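Local atomic coordinates of Endonuclease/exonuclease/phosphatase (Beutenbergia cavernae DSM 12333, PDB entry 4RUW), a protein that belongs to the endonuclease/exonuclease/phosphatase family with a DNase I-like fold, followed by an immunoglobulin-like domain, and carries a bound zinc ion. Residues Gly161-Pro173 / Val208-Val220. Numbering follows the deposited sequence.
Sequences GVVVPLPNENYEP and VLVEDQKEQLRIV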
loop_
_atom_site.group_PDB
_atom_site.type_symbol
_atom_site.label_atom_id
_atom_site.label_comp_id
_atom_site.label_asym_id
_atom_site.label_seq_id
_atom_site.Cartn_x
_atom_site.Cartn_y
_atom_site.Cartn_z
ATOM N N GLY A 161 -9.337 -17.931 3.196
ATOM C CA GLY A 161 -8.911 -16.684 3.799
ATOM C C GLY A 161 -8.716 -16.822 5.296
ATOM O O GLY A 161 -9.428 -17.581 5.959
ATOM N N VAL A 162 -7.740 -16.087 5.822
ATOM C CA VAL A 162 -7.480 -16.049 7.254
ATOM C C VAL A 162 -7.539 -14.599 7.716
ATOM O O VAL A 162 -6.925 -13.711 7.106
ATOM C CB VAL A 162 -6.099 -16.645 7.584
ATOM C CG1 VAL A 162 -5.755 -16.450 9.063
ATOM C CG2 VAL A 162 -6.043 -18.125 7.189
ATOM N N VAL A 163 -8.299 -14.361 8.775
ATOM C CA VAL A 163 -8.498 -13.022 9.306
ATOM C C VAL A 163 -7.744 -12.868 10.618
ATOM O O VAL A 163 -7.884 -13.697 11.529
ATOM C CB VAL A 163 -9.987 -12.717 9.529
ATOM C CG1 VAL A 163 -10.160 -11.356 10.211
ATOM C CG2 VAL A 163 -10.731 -12.756 8.199
ATOM N N VAL A 164 -6.937 -11.817 10.699
ATOM C CA VAL A 164 -6.159 -11.503 11.892
ATOM C C VAL A 164 -6.667 -10.185 12.471
ATOM O O VAL A 164 -6.624 -9.157 11.805
ATOM C CB VAL A 164 -4.660 -11.403 11.543
ATOM C CG1 VAL A 164 -3.855 -10.813 12.684
ATOM C CG2 VAL A 164 -4.120 -12.773 11.155
ATOM N N PRO A 165 -7.166 -10.212 13.712
ATOM C CA PRO A 165 -7.684 -8.977 14.310
ATOM C C PRO A 165 -6.576 -7.966 14.577
ATOM O O PRO A 165 -5.459 -8.355 14.931
ATOM C CB PRO A 165 -8.285 -9.461 15.631
ATOM C CG PRO A 165 -7.532 -10.725 15.954
ATOM C CD PRO A 165 -7.267 -11.367 14.626
ATOM N N LEU A 166 -6.886 -6.685 14.429
ATOM C CA LEU A 166 -5.925 -5.624 14.687
ATOM C C LEU A 166 -6.492 -4.753 15.809
ATOM O O LEU A 166 -7.649 -4.380 15.768
ATOM C CB LEU A 166 -5.678 -4.815 13.407
ATOM C CG LEU A 166 -5.150 -5.617 12.211
ATOM C CD1 LEU A 166 -5.112 -4.756 10.959
ATOM C CD2 LEU A 166 -3.776 -6.203 12.487
ATOM N N PRO A 167 -5.671 -4.417 16.811
ATOM C CA PRO A 167 -6.125 -3.839 18.081
ATOM C C PRO A 167 -6.451 -2.350 18.005
ATOM O O PRO A 167 -5.900 -1.657 17.168
ATOM C CB PRO A 167 -4.898 -4.023 18.975
ATOM C CG PRO A 167 -3.758 -3.838 18.038
ATOM C CD PRO A 167 -4.200 -4.539 16.773
ATOM N N ASN A 168 -7.315 -1.874 18.900
ATOM C CA ASN A 168 -7.502 -0.443 19.139
ATOM C C ASN A 168 -7.382 -0.137 20.633
ATOM O O ASN A 168 -8.196 0.581 21.208
ATOM C CB ASN A 168 -8.852 0.043 18.605
ATOM C CG ASN A 168 -8.763 0.587 17.185
ATOM O OD1 ASN A 168 -9.342 0.023 16.265
ATOM N ND2 ASN A 168 -8.047 1.694 17.009
ATOM N N GLU A 169 -6.357 -0.695 21.266
ATOM C CA GLU A 169 -6.221 -0.610 22.717
ATOM C C GLU A 169 -5.976 0.808 23.233
ATOM O O GLU A 169 -6.429 1.160 24.312
ATOM C CB GLU A 169 -5.134 -1.577 23.201
ATOM C CG GLU A 169 -4.953 -1.657 24.716
ATOM C CD GLU A 169 -6.142 -2.257 25.461
ATOM O OE1 GLU A 169 -7.049 -2.839 24.823
ATOM O OE2 GLU A 169 -6.166 -2.142 26.705
ATOM N N ASN A 170 -5.256 1.625 22.477
ATOM C CA ASN A 170 -5.028 2.998 22.925
ATOM C C ASN A 170 -6.270 3.870 22.790
ATOM O O ASN A 170 -6.570 4.675 23.665
ATOM C CB ASN A 170 -3.845 3.622 22.193
ATOM C CG ASN A 170 -2.561 2.870 22.447
ATOM O OD1 ASN A 170 -2.005 2.930 23.545
ATOM N ND2 ASN A 170 -2.084 2.148 21.438
ATOM N N TYR A 171 -6.997 3.695 21.693
ATOM C CA TYR A 171 -8.232 4.429 21.466
ATOM C C TYR A 171 -9.303 4.053 22.487
ATOM O O TYR A 171 -9.980 4.920 23.035
ATOM C CB TYR A 171 -8.727 4.161 20.047
ATOM C CG TYR A 171 -10.057 4.764 19.680
ATOM C CD1 TYR A 171 -10.246 6.139 19.686
ATOM C CD2 TYR A 171 -11.108 3.956 19.275
ATOM C CE1 TYR A 171 -11.461 6.694 19.322
ATOM C CE2 TYR A 171 -12.320 4.498 18.906
ATOM C CZ TYR A 171 -12.494 5.870 18.935
ATOM O OH TYR A 171 -13.703 6.418 18.572
ATOM N N GLU A 172 -9.438 2.777 22.762
ATOM C CA GLU A 172 -10.494 2.256 23.619
ATOM C C GLU A 172 -10.004 0.992 24.318
ATOM O O GLU A 172 -10.185 -0.048 23.844
ATOM C CB GLU A 172 -11.755 1.978 22.771
ATOM C CG GLU A 172 -13.062 1.661 23.484
ATOM C CD GLU A 172 -14.209 1.255 22.496
ATOM O OE1 GLU A 172 -14.136 1.635 21.320
ATOM O OE2 GLU A 172 -15.182 0.590 22.919
ATOM N N PRO A 173 -9.358 1.147 25.473
ATOM C CA PRO A 173 -8.849 -0.045 26.162
ATOM C C PRO A 173 -9.961 -1.057 26.418
ATOM O O PRO A 173 -11.030 -0.684 26.907
ATOM C CB PRO A 173 -8.300 0.517 27.475
ATOM C CG PRO A 173 -7.932 1.938 27.143
ATOM C CD PRO A 173 -8.916 2.403 26.105
ATOM N N VAL A 208 -3.830 8.906 20.344
ATOM C CA VAL A 208 -4.060 7.501 20.668
ATOM C C VAL A 208 -4.391 6.675 19.416
ATOM O O VAL A 208 -3.975 5.514 19.311
ATOM C CB VAL A 208 -5.124 7.275 21.780
ATOM C CG1 VAL A 208 -4.612 7.776 23.121
ATOM C CG2 VAL A 208 -6.446 7.933 21.424
ATOM N N LEU A 209 -5.110 7.262 18.457
ATOM C CA LEU A 209 -5.394 6.548 17.216
ATOM C C LEU A 209 -4.125 6.302 16.397
ATOM O O LEU A 209 -3.973 5.243 15.788
ATOM C CB LEU A 209 -6.462 7.274 16.395
ATOM C CG LEU A 209 -7.887 7.015 16.892
ATOM C CD1 LEU A 209 -8.855 8.024 16.298
ATOM C CD2 LEU A 209 -8.315 5.578 16.574
ATOM N N VAL A 210 -3.207 7.264 16.373
ATOM C CA VAL A 210 -1.933 7.041 15.685
ATOM C C VAL A 210 -1.114 5.939 16.378
ATOM O O VAL A 210 -0.476 5.108 15.717
ATOM C CB VAL A 210 -1.124 8.354 15.545
ATOM C CG1 VAL A 210 0.301 8.076 15.067
ATOM C CG2 VAL A 210 -1.840 9.310 14.598
ATOM N N GLU A 211 -1.145 5.905 17.709
ATOM C CA GLU A 211 -0.498 4.803 18.415
ATOM C C GLU A 211 -1.127 3.461 18.036
ATOM O O GLU A 211 -0.430 2.460 17.894
ATOM C CB GLU A 211 -0.519 5.021 19.929
ATOM C CG GLU A 211 0.290 6.238 20.384
ATOM C CD GLU A 211 1.754 6.204 19.932
ATOM O OE1 GLU A 211 2.339 5.107 19.804
ATOM O OE2 GLU A 211 2.332 7.289 19.707
ATOM N N ASP A 212 -2.440 3.445 17.837
ATOM C CA ASP A 212 -3.085 2.235 17.345
ATOM C C ASP A 212 -2.670 1.905 15.911
ATOM O O ASP A 212 -2.426 0.738 15.614
ATOM C CB ASP A 212 -4.608 2.315 17.460
ATOM C CG ASP A 212 -5.091 2.169 18.890
ATOM O OD1 ASP A 212 -4.320 1.655 19.736
ATOM O OD2 ASP A 212 -6.242 2.557 19.161
ATOM N N GLN A 213 -2.589 2.904 15.022
ATOM C CA GLN A 213 -2.096 2.654 13.666
ATOM C C GLN A 213 -0.759 1.932 13.712
ATOM O O GLN A 213 -0.537 0.964 12.979
ATOM C CB GLN A 213 -1.909 3.955 12.892
ATOM C CG GLN A 213 -3.176 4.694 12.530
ATOM C CD GLN A 213 -2.871 5.905 11.677
ATOM O OE1 GLN A 213 -1.929 6.645 11.962
ATOM N NE2 GLN A 213 -3.647 6.104 10.612
ATOM N N LYS A 214 0.137 2.401 14.577
ATOM C CA LYS A 214 1.456 1.785 14.697
ATOM C C LYS A 214 1.375 0.332 15.148
ATOM O O LYS A 214 2.048 -0.544 14.593
ATOM C CB LYS A 214 2.329 2.587 15.662
ATOM C CG LYS A 214 2.794 3.911 15.082
ATOM C CD LYS A 214 3.264 4.873 16.158
ATOM C CE LYS A 214 4.412 4.319 16.956
ATOM N NZ LYS A 214 4.850 5.288 18.007
ATOM N N GLU A 215 0.563 0.058 16.161
ATOM C CA GLU A 215 0.447 -1.318 16.634
ATOM C C GLU A 215 -0.220 -2.227 15.605
ATOM O O GLU A 215 0.178 -3.384 15.428
ATOM C CB GLU A 215 -0.300 -1.371 17.959
ATOM C CG GLU A 215 0.461 -0.676 19.084
ATOM C CD GLU A 215 0.079 -1.188 20.448
ATOM O OE1 GLU A 215 -1.130 -1.277 20.732
ATOM O OE2 GLU A 215 0.992 -1.517 21.229
ATOM N N GLN A 216 -1.222 -1.706 14.906
ATOM C CA GLN A 216 -1.876 -2.453 13.840
ATOM C C GLN A 216 -0.885 -2.769 12.736
ATOM O O GLN A 216 -0.810 -3.902 12.255
ATOM C CB GLN A 216 -3.045 -1.641 13.282
ATOM C CG GLN A 216 -4.147 -1.411 14.288
ATOM C CD GLN A 216 -5.181 -0.395 13.835
ATOM O OE1 GLN A 216 -5.045 0.267 12.798
ATOM N NE2 GLN A 216 -6.243 -0.275 14.621
ATOM N N LEU A 217 -0.130 -1.762 12.318
ATOM C CA LEU A 217 0.824 -1.959 11.242
ATOM C C LEU A 217 1.906 -2.984 11.597
ATOM O O LEU A 217 2.318 -3.771 10.746
ATOM C CB LEU A 217 1.436 -0.633 10.805
ATOM C CG LEU A 217 2.400 -0.701 9.619
ATOM C CD1 LEU A 217 1.718 -1.205 8.344
ATOM C CD2 LEU A 217 3.029 0.650 9.397
ATOM N N ARG A 218 2.389 -2.956 12.840
ATOM C CA ARG A 218 3.354 -3.958 13.302
ATOM C C ARG A 218 2.831 -5.353 13.039
ATOM O O ARG A 218 3.540 -6.213 12.523
ATOM C CB ARG A 218 3.605 -3.820 14.796
ATOM C CG ARG A 218 4.446 -2.638 15.166
ATOM C CD ARG A 218 5.919 -2.827 14.831
ATOM N NE ARG A 218 6.747 -2.085 15.783
ATOM C CZ ARG A 218 7.998 -1.695 15.544
ATOM N NH1 ARG A 218 8.675 -0.997 16.454
ATOM N NH2 ARG A 218 8.575 -1.983 14.384
ATOM N N ILE A 219 1.585 -5.584 13.429
ATOM C CA ILE A 219 0.989 -6.910 13.289
ATOM C C ILE A 219 0.848 -7.269 11.806
ATOM O O ILE A 219 1.193 -8.373 11.386
ATOM C CB ILE A 219 -0.360 -6.985 14.003
ATOM C CG1 ILE A 219 -0.138 -6.895 15.510
ATOM C CG2 ILE A 219 -1.089 -8.277 13.659
ATOM C CD1 ILE A 219 -1.363 -6.532 16.286
ATOM N N VAL A 220 0.375 -6.324 11.004
ATOM C CA VAL A 220 0.250 -6.563 9.571
ATOM C C VAL A 220 1.600 -6.958 8.968
ATOM O O VAL A 220 1.717 -7.969 8.265
ATOM C CB VAL A 220 -0.306 -5.326 8.861
ATOM C CG1 VAL A 220 -0.180 -5.457 7.356
ATOM C CG2 VAL A 220 -1.753 -5.107 9.268
HETATM O O HOH W 1 -3.799 -1.036 19.791
#
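Asp212 presents a flat carboxylate to the turn formed by Asn168, Asn170 and Tyr171, and donors meet it both near its plane and from its faces. This is edge packing in the DNase I-like fold: helix 208-220 runs roughly antiparallel to strand 161-166 (156° between their directions), part of an edge strand of a mixed six-stranded sheet, and Asp212 holds the turn that follows. Asn168 ND2 comes from above the carboxylate plane, 2.9 Å from Asp212 OD2, and Tyr171 N reaches the same oxygen from the opposite face. The Asn168 amide and the Asp212 carboxylate are turned 76° against each other. At the Tyr171 ring, Leu209 CD2 lies over one face, 4.0 Å from the centroid and 29° off the normal, a CH-pi contact. Asp212 OD1 takes Asn170 N on its syn lone pair and Asn170 ND2 on the anti side, well out of the plane, while a water that also donates to Glu215 OE1 and accepts from Glu169 N gives it a further bond. Gln216, extended beyond CG, sends NE2 to Pro167 O (2.9 Å); Ser202 OG is also hydrogen-bonded to both Gln216 NE2 and Asn168 ND2, so the two amide nitrogens share an outside partner. Toward the strand the contact turns apolar: Leu166, with CG anti to its carbonyl carbon, places CD2 3.6 Å from Ile219 CG2 and CD1 against Val220 CG2. Pro167 CD, on the ring, lies 3.5 Å from Ile219 CD1.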